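Local atomic coordinates of substrate-binding protein (Synechococcus sp., PDB entry 6WPN), a protein that probably binds a sugar or oligosaccharide in the periplasm, as a substrate-binding protein of the bacterial extracellular solute-binding family. Residues A[195-200]-A[380-385]; A[73-78]-A[83-88]; A[263-268]-A[365-370]. One frame throughout, in Å; residues are numbered along the deposited sequence.

Interactions 1 and 3 are buried, with no hydrogen bond between their segments; interaction 2, partly buried, has two. Interaction 2 is also local, a helix turning into the next strand, whereas the others join residues far apart in sequence. In interaction 1 helix 195-202 meets the loop after strand 378-379 through aliphatic groups that include the stem of a glutamate, whose carboxylate pairs with R144 outside the two segments. Interaction 3 packs two helices through two alanines, a leucine and an arginine stem; its helix 359-374 leads by strand 378-379 into the loop of interaction 1. Interactions 2 and 3 lie on opposite sides of the chain's centre, their centres about 33 Å apart.

Interaction 1 (A[195-200]-A[380-385]); sequences ELLESF and VLVPAT
E198 on helix 195-202 lays its aliphatic stem against L381 and V382, two successive residues of the loop that follows strand 378-379. Its CB comes first, 4.3 Å from CD1 of L381, and the same methyl sits 4.1 Å from the backbone O of E198, so one leucine branch touches both the root of the glutamate and its carbonyl. Next is CG of E198, which meets CG1 of V382 at 3.7 Å, the closest approach between the two segments. CG stands beside the backbone N, anti to the carbonyl carbon (chi1 -68°), and beyond it the chain is extended. CD and the carboxylate lead away from the valine to the polar end, where OE1 forms a salt bridge with R144 on strand 137-149. From the preceding residue, CD2 of L197 reaches the same CG1 of V382, 4.4 Å away. P93 of helix 92-99 also touches V382, while Q392 and I395 of helix 388-403 pack on L197. The contact thus links helix 195-202 to the loop after strand 378-379 and, through the salt bridge, to the mixed sheet. It divides one side chain by chemistry: the methylenes of E198 belong to the aliphatic packing, and the buried carboxylate is paired with an arginine, which would be expected to stabilise its negative charge.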
ATOM      1  N   GLU A 195       2.575   7.011  -0.977  1.00 52.04           N
ATOM      2  CA  GLU A 195       2.885   7.055  -2.401  1.00 52.72           C
ATOM      3  C   GLU A 195       3.973   8.074  -2.694  1.00 45.04           C
ATOM      4  O   GLU A 195       4.826   7.853  -3.558  1.00 49.81           O
ATOM      5  CB  GLU A 195       1.626   7.369  -3.213  1.00 65.09           C
ATOM      6  CG  GLU A 195       1.839   7.248  -4.719  1.00 73.20           C
ATOM      7  CD  GLU A 195       0.653   7.736  -5.528  1.00 78.19           C
ATOM      8  OE1 GLU A 195      -0.415   8.005  -4.925  1.00 80.26           O
ATOM      9  OE2 GLU A 195       0.799   7.868  -6.767  1.00 71.66           O
ATOM     10  N   LEU A 196       3.963   9.198  -1.979  1.00 43.23           N
ATOM     11  CA  LEU A 196       4.993  10.206  -2.190  1.00 45.95           C
ATOM     12  C   LEU A 196       6.364   9.669  -1.808  1.00 43.29           C
ATOM     13  O   LEU A 196       7.318   9.757  -2.586  1.00 46.51           O
ATOM     14  CB  LEU A 196       4.663  11.456  -1.379  1.00 49.92           C
ATOM     15  CG  LEU A 196       5.521  12.691  -1.621  1.00 54.26           C
ATOM     16  CD1 LEU A 196       5.356  13.213  -3.019  1.00 44.39           C
ATOM     17  CD2 LEU A 196       5.135  13.737  -0.613  1.00 65.80           C
ATOM     18  N   LEU A 197       6.469   9.066  -0.623  1.00 45.34           N
ATOM     19  CA  LEU A 197       7.726   8.449  -0.217  1.00 46.48           C
ATOM     20  C   LEU A 197       8.126   7.343  -1.182  1.00 46.75           C
ATOM     21  O   LEU A 197       9.315   7.149  -1.456  1.00 56.27           O
ATOM     22  CB  LEU A 197       7.609   7.901   1.203  1.00 46.34           C
ATOM     23  CG  LEU A 197       8.932   7.519   1.863  1.00 41.31           C
ATOM     24  CD1 LEU A 197       9.798   8.759   2.045  1.00 40.94           C
ATOM     25  CD2 LEU A 197       8.688   6.835   3.190  1.00 41.97           C
ATOM     26  N   GLU A 198       7.149   6.590  -1.687  1.00 53.46           N
ATOM     27  CA  GLU A 198       7.455   5.563  -2.676  1.00 53.81           C
ATOM     28  C   GLU A 198       7.961   6.173  -3.979  1.00 51.83           C
ATOM     29  O   GLU A 198       8.832   5.593  -4.640  1.00 47.52           O
ATOM     30  CB  GLU A 198       6.226   4.689  -2.925  1.00 58.50           C
ATOM     31  CG  GLU A 198       5.839   3.813  -1.736  1.00 65.11           C
ATOM     32  CD  GLU A 198       4.404   3.319  -1.808  1.00 67.35           C
ATOM     33  OE1 GLU A 198       3.669   3.763  -2.713  1.00 61.63           O
ATOM     34  OE2 GLU A 198       4.016   2.477  -0.970  1.00 69.01           O
ATOM     35  N   SER A 199       7.438   7.344  -4.364  1.00 39.65           N
ATOM     36  CA  SER A 199       7.941   8.000  -5.568  1.00 42.08           C
ATOM     37  C   SER A 199       9.402   8.393  -5.405  1.00 47.99           C
ATOM     38  O   SER A 199      10.182   8.324  -6.364  1.00 43.72           O
ATOM     39  CB  SER A 199       7.107   9.233  -5.907  1.00 39.95           C
ATOM     40  OG  SER A 199       7.457  10.320  -5.071  1.00 45.74           O
ATOM     41  N   PHE A 200       9.787   8.812  -4.195  1.00 54.00           N
ATOM     42  CA  PHE A 200      11.193   9.079  -3.914  1.00 44.85           C
ATOM     43  C   PHE A 200      12.039   7.855  -4.226  1.00 43.53           C
ATOM     44  O   PHE A 200      13.065   7.950  -4.911  1.00 43.86           O
ATOM     45  CB  PHE A 200      11.374   9.503  -2.450  1.00 46.10           C
ATOM     46  CG  PHE A 200      11.052  10.954  -2.184  1.00 47.77           C
ATOM     47  CD1 PHE A 200       9.744  11.394  -2.123  1.00 52.55           C
ATOM     48  CD2 PHE A 200      12.063  11.874  -1.981  1.00 61.78           C
ATOM     49  CE1 PHE A 200       9.445  12.723  -1.881  1.00 53.35           C
ATOM     50  CE2 PHE A 200      11.769  13.208  -1.737  1.00 63.35           C
ATOM     51  CZ  PHE A 200      10.456  13.628  -1.687  1.00 52.83           C
ATOM     52  N   VAL A 380       8.500  -4.339  -3.094  1.00 56.54           N
ATOM     53  CA  VAL A 380       8.111  -3.531  -1.945  1.00 58.46           C
ATOM     54  C   VAL A 380       9.141  -2.411  -1.874  1.00 57.75           C
ATOM     55  O   VAL A 380      10.346  -2.673  -1.799  1.00 63.38           O
ATOM     56  CB  VAL A 380       8.090  -4.354  -0.651  1.00 57.77           C
ATOM     57  CG1 VAL A 380       8.008  -3.440   0.559  1.00 51.82           C
ATOM     58  CG2 VAL A 380       6.927  -5.330  -0.662  1.00 58.64           C
ATOM     59  N   LEU A 381       8.670  -1.165  -1.887  1.00 48.20           N
ATOM     60  CA  LEU A 381       9.577  -0.035  -2.051  1.00 58.27           C
ATOM     61  C   LEU A 381       9.927   0.674  -0.750  1.00 62.66           C
ATOM     62  O   LEU A 381      11.089   1.049  -0.560  1.00 56.67           O
ATOM     63  CB  LEU A 381       8.974   0.978  -3.030  1.00 52.65           C
ATOM     64  CG  LEU A 381       8.710   0.489  -4.456  1.00 50.98           C
ATOM     65  CD1 LEU A 381       8.093   1.596  -5.292  1.00 51.83           C
ATOM     66  CD2 LEU A 381       9.993  -0.013  -5.097  1.00 48.31           C
ATOM     67  N   VAL A 382       8.970   0.876   0.150  1.00 66.80           N
ATOM     68  CA  VAL A 382       9.317   1.407   1.465  1.00 82.74           C
ATOM     69  C   VAL A 382      10.130   0.335   2.187  1.00 89.50           C
ATOM     70  O   VAL A 382       9.632  -0.780   2.408  1.00 88.31           O
ATOM     71  CB  VAL A 382       8.065   1.838   2.251  1.00 82.76           C
ATOM     72  CG1 VAL A 382       7.393   3.007   1.552  1.00 78.65           C
ATOM     73  CG2 VAL A 382       7.074   0.691   2.403  1.00 87.63           C
ATOM     74  N   PRO A 383      11.390   0.599   2.529  1.00 98.37           N
ATOM     75  CA  PRO A 383      12.200  -0.438   3.180  1.00103.81           C
ATOM     76  C   PRO A 383      11.611  -0.810   4.534  1.00101.31           C
ATOM     77  O   PRO A 383      11.326   0.056   5.364  1.00103.22           O
ATOM     78  CB  PRO A 383      13.581   0.215   3.310  1.00105.10           C
ATOM     79  CG  PRO A 383      13.315   1.683   3.267  1.00104.61           C
ATOM     80  CD  PRO A 383      12.133   1.860   2.356  1.00101.60           C
ATOM     81  N   ALA A 384      11.405  -2.110   4.740  1.00 96.82           N
ATOM     82  CA  ALA A 384      10.819  -2.602   5.982  1.00 92.48           C
ATOM     83  C   ALA A 384      11.783  -2.398   7.141  1.00 89.85           C
ATOM     84  O   ALA A 384      12.390  -3.357   7.629  1.00 89.66           O
ATOM     85  CB  ALA A 384      10.449  -4.079   5.850  1.00 95.44           C
ATOM     86  N   THR A 385      11.945  -1.151   7.569  1.00 82.01           N
ATOM     87  CA  THR A 385      12.864  -0.784   8.631  1.00 82.25           C
ATOM     88  C   THR A 385      12.125  -0.085   9.770  1.00 82.77           C
ATOM     89  O   THR A 385      10.997   0.387   9.593  1.00 75.57           O
ATOM     90  CB  THR A 385      13.960   0.136   8.075  1.00 91.03           C
ATOM     91  OG1 THR A 385      13.369   1.388   7.713  1.00 90.54           O
ATOM     92  CG2 THR A 385      14.601  -0.486   6.843  1.00 93.16           C
TER

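Interaction 2 (A[73-78]-A[83-88]); sequences RKLLAA and TAPDVV
The backbone carbonyl of A78, near the end of helix 72-80, accepts from the backbone N of T83 at 2.8 Å, with an N-H...O angle of 160°, as the chain reverses from the helix toward strand 87-90. This donor lies nearly in line with the C=O bond. The T83 hydroxyl adds a second grip: OG1 donates to the same O of A78 over 3.2 Å, in the carbonyl plane and on a lone pair, with a C=O...OG1 angle of 121°. With chi1 at 54°, OG1 is placed between the backbone N and the carbonyl carbon of its own residue, close enough to that N for both to reach the A78 carbonyl.

Beside these two bonds the contact is apolar. A78 CB approaches the backbone O of T83 at 3.5 Å and CD of P85 at 4.1 Å. One helical turn earlier, L75 sends CD1 to the CG-CD edge of the proline ring, 3.7 Å from CG of P85 and equally far from its CD; the two side chains cross at about a right angle. The same CD1 reaches CG2 of V88, on the strand, at 4.4 Å. W33 touches both L75 and P85, extending this packing to strand 30-35, which runs parallel to 87-90 in the mixed sheet. The alpha-to-beta half of the beta-alpha-beta crossover 61-66, 72-80, 87-90 is thus fastened in two ways: two donors from one threonine satisfy a carbonyl near the helix end, and leucine, alanine, proline and valine carbons pack the helix against the start of the strand.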
ATOM      1  N   ARG A  73      -1.361   2.210  19.089  1.00 72.12           N
ATOM      2  CA  ARG A  73      -1.971   2.658  20.338  1.00 70.53           C
ATOM      3  C   ARG A  73      -2.846   1.565  20.940  1.00 71.15           C
ATOM      4  O   ARG A  73      -2.868   1.377  22.164  1.00 70.88           O
ATOM      5  CB  ARG A  73      -2.781   3.941  20.115  1.00 70.62           C
ATOM      6  CG  ARG A  73      -3.958   3.810  19.151  1.00 84.96           C
ATOM      7  CD  ARG A  73      -4.991   4.934  19.325  1.00 93.67           C
ATOM      8  NE  ARG A  73      -6.157   4.724  18.462  1.00 89.27           N
ATOM      9  CZ  ARG A  73      -7.300   5.403  18.540  1.00 82.46           C
ATOM     10  NH1 ARG A  73      -7.463   6.358  19.450  1.00 86.89           N
ATOM     11  NH2 ARG A  73      -8.288   5.120  17.703  1.00 67.78           N
ATOM     12  N   LYS A  74      -3.571   0.831  20.094  1.00 61.49           N
ATOM     13  CA  LYS A  74      -4.504  -0.176  20.578  1.00 62.15           C
ATOM     14  C   LYS A  74      -3.789  -1.460  20.986  1.00 64.61           C
ATOM     15  O   LYS A  74      -4.219  -2.131  21.932  1.00 61.48           O
ATOM     16  CB  LYS A  74      -5.544  -0.463  19.496  1.00 73.24           C
ATOM     17  CG  LYS A  74      -6.401   0.754  19.120  1.00 86.32           C
ATOM     18  CD  LYS A  74      -7.333   1.193  20.235  1.00 93.15           C
ATOM     19  CE  LYS A  74      -8.167   2.403  19.829  1.00107.57           C
ATOM     20  NZ  LYS A  74      -9.110   2.091  18.709  1.00115.44           N
ATOM     21  N   LEU A  75      -2.701  -1.810  20.295  1.00 62.70           N
ATOM     22  CA  LEU A  75      -1.892  -2.954  20.710  1.00 64.15           C
ATOM     23  C   LEU A  75      -1.223  -2.707  22.057  1.00 71.03           C
ATOM     24  O   LEU A  75      -1.154  -3.613  22.896  1.00 70.27           O
ATOM     25  CB  LEU A  75      -0.840  -3.271  19.646  1.00 63.48           C
ATOM     26  CG  LEU A  75       0.002  -4.529  19.888  1.00 60.02           C
ATOM     27  CD1 LEU A  75      -0.828  -5.786  19.714  1.00 63.64           C
ATOM     28  CD2 LEU A  75       1.220  -4.554  18.980  1.00 63.12           C
ATOM     29  N   LEU A  76      -0.735  -1.485  22.285  1.00 74.86           N
ATOM     30  CA  LEU A  76      -0.112  -1.158  23.566  1.00 72.04           C
ATOM     31  C   LEU A  76      -1.104  -1.278  24.716  1.00 67.43           C
ATOM     32  O   LEU A  76      -0.760  -1.786  25.790  1.00 72.74           O
ATOM     33  CB  LEU A  76       0.480   0.249  23.513  1.00 66.55           C
ATOM     34  CG  LEU A  76       1.234   0.742  24.746  1.00 65.04           C
ATOM     35  CD1 LEU A  76       2.555   0.016  24.904  1.00 66.49           C
ATOM     36  CD2 LEU A  76       1.459   2.239  24.641  1.00 62.96           C
ATOM     37  N   ALA A  77      -2.343  -0.825  24.510  1.00 63.48           N
ATOM     38  CA  ALA A  77      -3.343  -0.924  25.567  1.00 71.08           C
ATOM     39  C   ALA A  77      -3.648  -2.379  25.908  1.00 69.37           C
ATOM     40  O   ALA A  77      -3.779  -2.735  27.086  1.00 68.23           O
ATOM     41  CB  ALA A  77      -4.616  -0.187  25.150  1.00 62.98           C
ATOM     42  N   ALA A  78      -3.749  -3.239  24.891  1.00 62.87           N
ATOM     43  CA  ALA A  78      -4.074  -4.640  25.139  1.00 64.44           C
ATOM     44  C   ALA A  78      -2.912  -5.378  25.794  1.00 65.19           C
ATOM     45  O   ALA A  78      -3.122  -6.261  26.635  1.00 55.46           O
ATOM     46  CB  ALA A  78      -4.472  -5.323  23.829  1.00 60.21           C
ATOM     47  N   THR A  83      -3.674  -8.778  27.746  1.00 66.34           N
ATOM     48  CA  THR A  83      -4.699  -9.373  26.895  1.00 63.26           C
ATOM     49  C   THR A  83      -4.350  -9.126  25.433  1.00 75.08           C
ATOM     50  O   THR A  83      -5.176  -8.693  24.623  1.00 76.11           O
ATOM     51  CB  THR A  83      -6.091  -8.838  27.221  1.00 58.11           C
ATOM     52  OG1 THR A  83      -6.083  -7.408  27.165  1.00 61.91           O
ATOM     53  CG2 THR A  83      -6.540  -9.293  28.605  1.00 62.29           C
ATOM     54  N   ALA A  84      -3.100  -9.412  25.084  1.00 74.78           N
ATOM     55  CA  ALA A  84      -2.619  -9.133  23.741  1.00 68.62           C
ATOM     56  C   ALA A  84      -3.350 -10.011  22.729  1.00 58.00           C
ATOM     57  O   ALA A  84      -3.644 -11.176  23.016  1.00 52.11           O
ATOM     58  CB  ALA A  84      -1.112  -9.373  23.650  1.00 68.02           C
ATOM     59  N   PRO A  85      -3.661  -9.483  21.548  1.00 48.49           N
ATOM     60  CA  PRO A  85      -4.341 -10.296  20.536  1.00 57.34           C
ATOM     61  C   PRO A  85      -3.442 -11.429  20.073  1.00 53.77           C
ATOM     62  O   PRO A  85      -2.226 -11.420  20.271  1.00 56.49           O
ATOM     63  CB  PRO A  85      -4.625  -9.301  19.407  1.00 59.54           C
ATOM     64  CG  PRO A  85      -3.601  -8.229  19.593  1.00 62.26           C
ATOM     65  CD  PRO A  85      -3.377  -8.121  21.069  1.00 48.38           C
ATOM     66  N   ASP A  86      -4.066 -12.429  19.460  1.00 58.17           N
ATOM     67  CA  ASP A  86      -3.316 -13.611  19.057  1.00 65.37           C
ATOM     68  C   ASP A  86      -2.789 -13.531  17.628  1.00 53.71           C
ATOM     69  O   ASP A  86      -1.663 -13.968  17.366  1.00 56.98           O
ATOM     70  CB  ASP A  86      -4.192 -14.853  19.240  1.00 75.15           C
ATOM     71  CG  ASP A  86      -4.644 -15.031  20.683  1.00 80.60           C
ATOM     72  OD1 ASP A  86      -5.844 -14.829  20.966  1.00 86.40           O
ATOM     73  OD2 ASP A  86      -3.793 -15.343  21.542  1.00 83.35           O
ATOM     74  N   VAL A  87      -3.564 -12.966  16.704  1.00 46.58           N
ATOM     75  CA  VAL A  87      -3.121 -12.732  15.332  1.00 48.16           C
ATOM     76  C   VAL A  87      -3.374 -11.273  14.994  1.00 46.25           C
ATOM     77  O   VAL A  87      -4.494 -10.778  15.159  1.00 59.25           O
ATOM     78  CB  VAL A  87      -3.838 -13.643  14.314  1.00 46.81           C
ATOM     79  CG1 VAL A  87      -3.349 -13.342  12.915  1.00 48.79           C
ATOM     80  CG2 VAL A  87      -3.616 -15.110  14.642  1.00 48.83           C
ATOM     81  N   VAL A  88      -2.341 -10.586  14.523  1.00 49.29           N
ATOM     82  CA  VAL A  88      -2.433  -9.172  14.195  1.00 55.65           C
ATOM     83  C   VAL A  88      -2.062  -8.987  12.733  1.00 47.61           C
ATOM     84  O   VAL A  88      -1.087  -9.573  12.248  1.00 48.25           O
ATOM     85  CB  VAL A  88      -1.529  -8.310  15.098  1.00 52.66           C
ATOM     86  CG1 VAL A  88      -1.759  -6.836  14.822  1.00 60.24           C
ATOM     87  CG2 VAL A  88      -1.802  -8.614  16.542  1.00 60.30           C
TER

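Interaction 3 (A[263-268]-A[365-370]); sequences SGAEFL and RDARLL
A265 overlaps two successive residues of helix 359-374 with its single methyl: CB lies 3.7 Å from CB of A367 and equally close to CG of R368. Both alanine CB atoms point across the gap, and with no longer side chain between them the backbones come near, the CA atoms of A265 and A367 being 5.2 Å apart. L268 joins from further along its own segment, its CD2 branch resting 3.9 Å from CB of A367. The A367 methyl therefore sits against both A265 and L268. R368 takes part by its stem: a chi1 of -65° puts CG beside the backbone N and against the methyl of A265, and the bend at chi3 (62°) comes only after the touching carbon. The meeting is wholly one of van der Waals packing, without a hydrogen bond between the segments. Helix 265-274 follows strand 260-263 in the chain, and E266, next to A265, makes a salt bridge with R335. P284 of strand 282-285 touches both L268 and A367, and L145 of strand 137-149 also packs on A367, so the small alanine interface stands against the sheet. On the arginine, the neighbours are I347 and L351 of helix 341-352, both touching R368.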
ATOM      1  N   SER A 263      -4.881   3.788  -8.146  1.00 43.75           N
ATOM      2  CA  SER A 263      -5.802   2.954  -7.385  1.00 50.46           C
ATOM      3  C   SER A 263      -5.854   1.558  -8.002  1.00 56.12           C
ATOM      4  O   SER A 263      -5.372   1.321  -9.113  1.00 51.51           O
ATOM      5  CB  SER A 263      -7.192   3.600  -7.319  1.00 52.01           C
ATOM      6  OG  SER A 263      -8.087   2.854  -6.511  1.00 63.29           O
ATOM      7  N   GLY A 264      -6.433   0.630  -7.242  1.00 62.41           N
ATOM      8  CA  GLY A 264      -6.540  -0.758  -7.637  1.00 61.94           C
ATOM      9  C   GLY A 264      -7.843  -1.092  -8.344  1.00 52.63           C
ATOM     10  O   GLY A 264      -8.655  -0.228  -8.681  1.00 55.82           O
ATOM     11  N   ALA A 265      -8.028  -2.395  -8.579  1.00 49.07           N
ATOM     12  CA  ALA A 265      -9.218  -2.887  -9.268  1.00 41.64           C
ATOM     13  C   ALA A 265     -10.462  -2.811  -8.393  1.00 47.41           C
ATOM     14  O   ALA A 265     -11.569  -2.608  -8.918  1.00 47.42           O
ATOM     15  CB  ALA A 265      -8.998  -4.327  -9.731  1.00 38.53           C
ATOM     16  N   GLU A 266     -10.314  -2.991  -7.071  1.00 49.59           N
ATOM     17  CA  GLU A 266     -11.495  -3.041  -6.216  1.00 55.09           C
ATOM     18  C   GLU A 266     -12.194  -1.693  -6.170  1.00 60.42           C
ATOM     19  O   GLU A 266     -13.432  -1.623  -6.172  1.00 62.53           O
ATOM     20  CB  GLU A 266     -11.106  -3.470  -4.806  1.00 44.51           C
ATOM     21  CG  GLU A 266     -12.228  -3.420  -3.772  1.00 39.62           C
ATOM     22  CD  GLU A 266     -13.276  -4.516  -3.948  1.00 54.34           C
ATOM     23  OE1 GLU A 266     -13.172  -5.304  -4.913  1.00 60.09           O
ATOM     24  OE2 GLU A 266     -14.208  -4.600  -3.116  1.00 63.54           O
ATOM     25  N   PHE A 267     -11.425  -0.610  -6.134  1.00 43.92           N
ATOM     26  CA  PHE A 267     -12.052   0.696  -6.147  1.00 47.59           C
ATOM     27  C   PHE A 267     -12.715   1.000  -7.483  1.00 49.28           C
ATOM     28  O   PHE A 267     -13.627   1.832  -7.539  1.00 46.53           O
ATOM     29  CB  PHE A 267     -11.030   1.772  -5.811  1.00 54.37           C
ATOM     30  CG  PHE A 267     -11.618   3.130  -5.768  1.00 70.56           C
ATOM     31  CD1 PHE A 267     -12.606   3.427  -4.848  1.00 79.81           C
ATOM     32  CD2 PHE A 267     -11.218   4.103  -6.662  1.00 85.36           C
ATOM     33  CE1 PHE A 267     -13.177   4.675  -4.809  1.00 92.44           C
ATOM     34  CE2 PHE A 267     -11.781   5.361  -6.621  1.00 96.89           C
ATOM     35  CZ  PHE A 267     -12.766   5.641  -5.704  1.00 98.89           C
ATOM     36  N   LEU A 268     -12.292   0.326  -8.555  1.00 47.16           N
ATOM     37  CA  LEU A 268     -12.918   0.543  -9.852  1.00 41.03           C
ATOM     38  C   LEU A 268     -14.386   0.131  -9.846  1.00 47.61           C
ATOM     39  O   LEU A 268     -15.204   0.758 -10.530  1.00 54.07           O
ATOM     40  CB  LEU A 268     -12.137  -0.199 -10.938  1.00 41.55           C
ATOM     41  CG  LEU A 268     -12.489   0.056 -12.406  1.00 49.85           C
ATOM     42  CD1 LEU A 268     -12.682   1.540 -12.696  1.00 44.79           C
ATOM     43  CD2 LEU A 268     -11.404  -0.529 -13.296  1.00 51.13           C
ATOM     44  N   ARG A 365     -12.192  -7.017 -15.099  1.00 45.71           N
ATOM     45  CA  ARG A 365     -11.280  -8.087 -15.468  1.00 42.72           C
ATOM     46  C   ARG A 365      -9.975  -7.523 -16.023  1.00 43.21           C
ATOM     47  O   ARG A 365      -8.892  -8.023 -15.697  1.00 40.25           O
ATOM     48  CB  ARG A 365     -11.972  -9.013 -16.473  1.00 46.84           C
ATOM     49  CG  ARG A 365     -11.197 -10.250 -16.878  1.00 42.28           C
ATOM     50  CD  ARG A 365     -10.405 -10.003 -18.137  1.00 44.30           C
ATOM     51  NE  ARG A 365      -9.885 -11.244 -18.698  1.00 67.74           N
ATOM     52  CZ  ARG A 365     -10.311 -11.782 -19.835  1.00 71.91           C
ATOM     53  NH1 ARG A 365     -11.268 -11.180 -20.534  1.00 76.11           N
ATOM     54  NH2 ARG A 365      -9.774 -12.915 -20.277  1.00 69.48           N
ATOM     55  N   ASP A 366     -10.061  -6.469 -16.847  1.00 36.08           N
ATOM     56  CA  ASP A 366      -8.859  -5.832 -17.382  1.00 39.63           C
ATOM     57  C   ASP A 366      -7.973  -5.291 -16.268  1.00 45.67           C
ATOM     58  O   ASP A 366      -6.740  -5.378 -16.345  1.00 48.74           O
ATOM     59  CB  ASP A 366      -9.226  -4.695 -18.339  1.00 41.63           C
ATOM     60  CG  ASP A 366      -9.971  -5.170 -19.573  1.00 55.51           C
ATOM     61  OD1 ASP A 366      -9.853  -6.365 -19.932  1.00 61.33           O
ATOM     62  OD2 ASP A 366     -10.666  -4.332 -20.195  1.00 54.41           O
ATOM     63  N   ALA A 367      -8.579  -4.706 -15.234  1.00 37.60           N
ATOM     64  CA  ALA A 367      -7.788  -4.140 -14.150  1.00 32.56           C
ATOM     65  C   ALA A 367      -7.129  -5.236 -13.323  1.00 39.07           C
ATOM     66  O   ALA A 367      -5.933  -5.162 -13.023  1.00 41.75           O
ATOM     67  CB  ALA A 367      -8.667  -3.247 -13.277  1.00 31.85           C
ATOM     68  N   ARG A 368      -7.889  -6.275 -12.961  1.00 44.83           N
ATOM     69  CA  ARG A 368      -7.315  -7.352 -12.156  1.00 41.92           C
ATOM     70  C   ARG A 368      -6.197  -8.067 -12.906  1.00 43.36           C
ATOM     71  O   ARG A 368      -5.186  -8.454 -12.310  1.00 40.67           O
ATOM     72  CB  ARG A 368      -8.396  -8.354 -11.749  1.00 35.85           C
ATOM     73  CG  ARG A 368      -9.474  -7.813 -10.830  1.00 42.23           C
ATOM     74  CD  ARG A 368     -10.514  -8.883 -10.565  1.00 39.37           C
ATOM     75  NE  ARG A 368      -9.914 -10.029  -9.887  1.00 46.29           N
ATOM     76  CZ  ARG A 368     -10.463 -11.235  -9.820  1.00 44.41           C
ATOM     77  NH1 ARG A 368     -11.633 -11.473 -10.400  1.00 41.38           N
ATOM     78  NH2 ARG A 368      -9.830 -12.210  -9.180  1.00 45.41           N
ATOM     79  N   LEU A 369      -6.358  -8.238 -14.218  1.00 39.68           N
ATOM     80  CA  LEU A 369      -5.336  -8.913 -15.010  1.00 47.17           C
ATOM     81  C   LEU A 369      -4.077  -8.067 -15.119  1.00 47.87           C
ATOM     82  O   LEU A 369      -2.961  -8.600 -15.103  1.00 49.16           O
ATOM     83  CB  LEU A 369      -5.883  -9.236 -16.398  1.00 47.76           C
ATOM     84  CG  LEU A 369      -5.055 -10.197 -17.244  1.00 43.84           C
ATOM     85  CD1 LEU A 369      -4.861 -11.500 -16.498  1.00 50.28           C
ATOM     86  CD2 LEU A 369      -5.745 -10.433 -18.574  1.00 39.45           C
ATOM     87  N   LEU A 370      -4.234  -6.749 -15.242  1.00 39.15           N
ATOM     88  CA  LEU A 370      -3.067  -5.879 -15.293  1.00 42.37           C
ATOM     89  C   LEU A 370      -2.319  -5.883 -13.962  1.00 42.94           C
ATOM     90  O   LEU A 370      -1.083  -5.873 -13.939  1.00 45.38           O
ATOM     91  CB  LEU A 370      -3.499  -4.468 -15.687  1.00 45.76           C
ATOM     92  CG  LEU A 370      -2.416  -3.505 -16.160  1.00 49.61           C
ATOM     93  CD1 LEU A 370      -1.478  -4.207 -17.119  1.00 38.66           C
ATOM     94  CD2 LEU A 370      -3.070  -2.311 -16.844  1.00 49.37           C
TER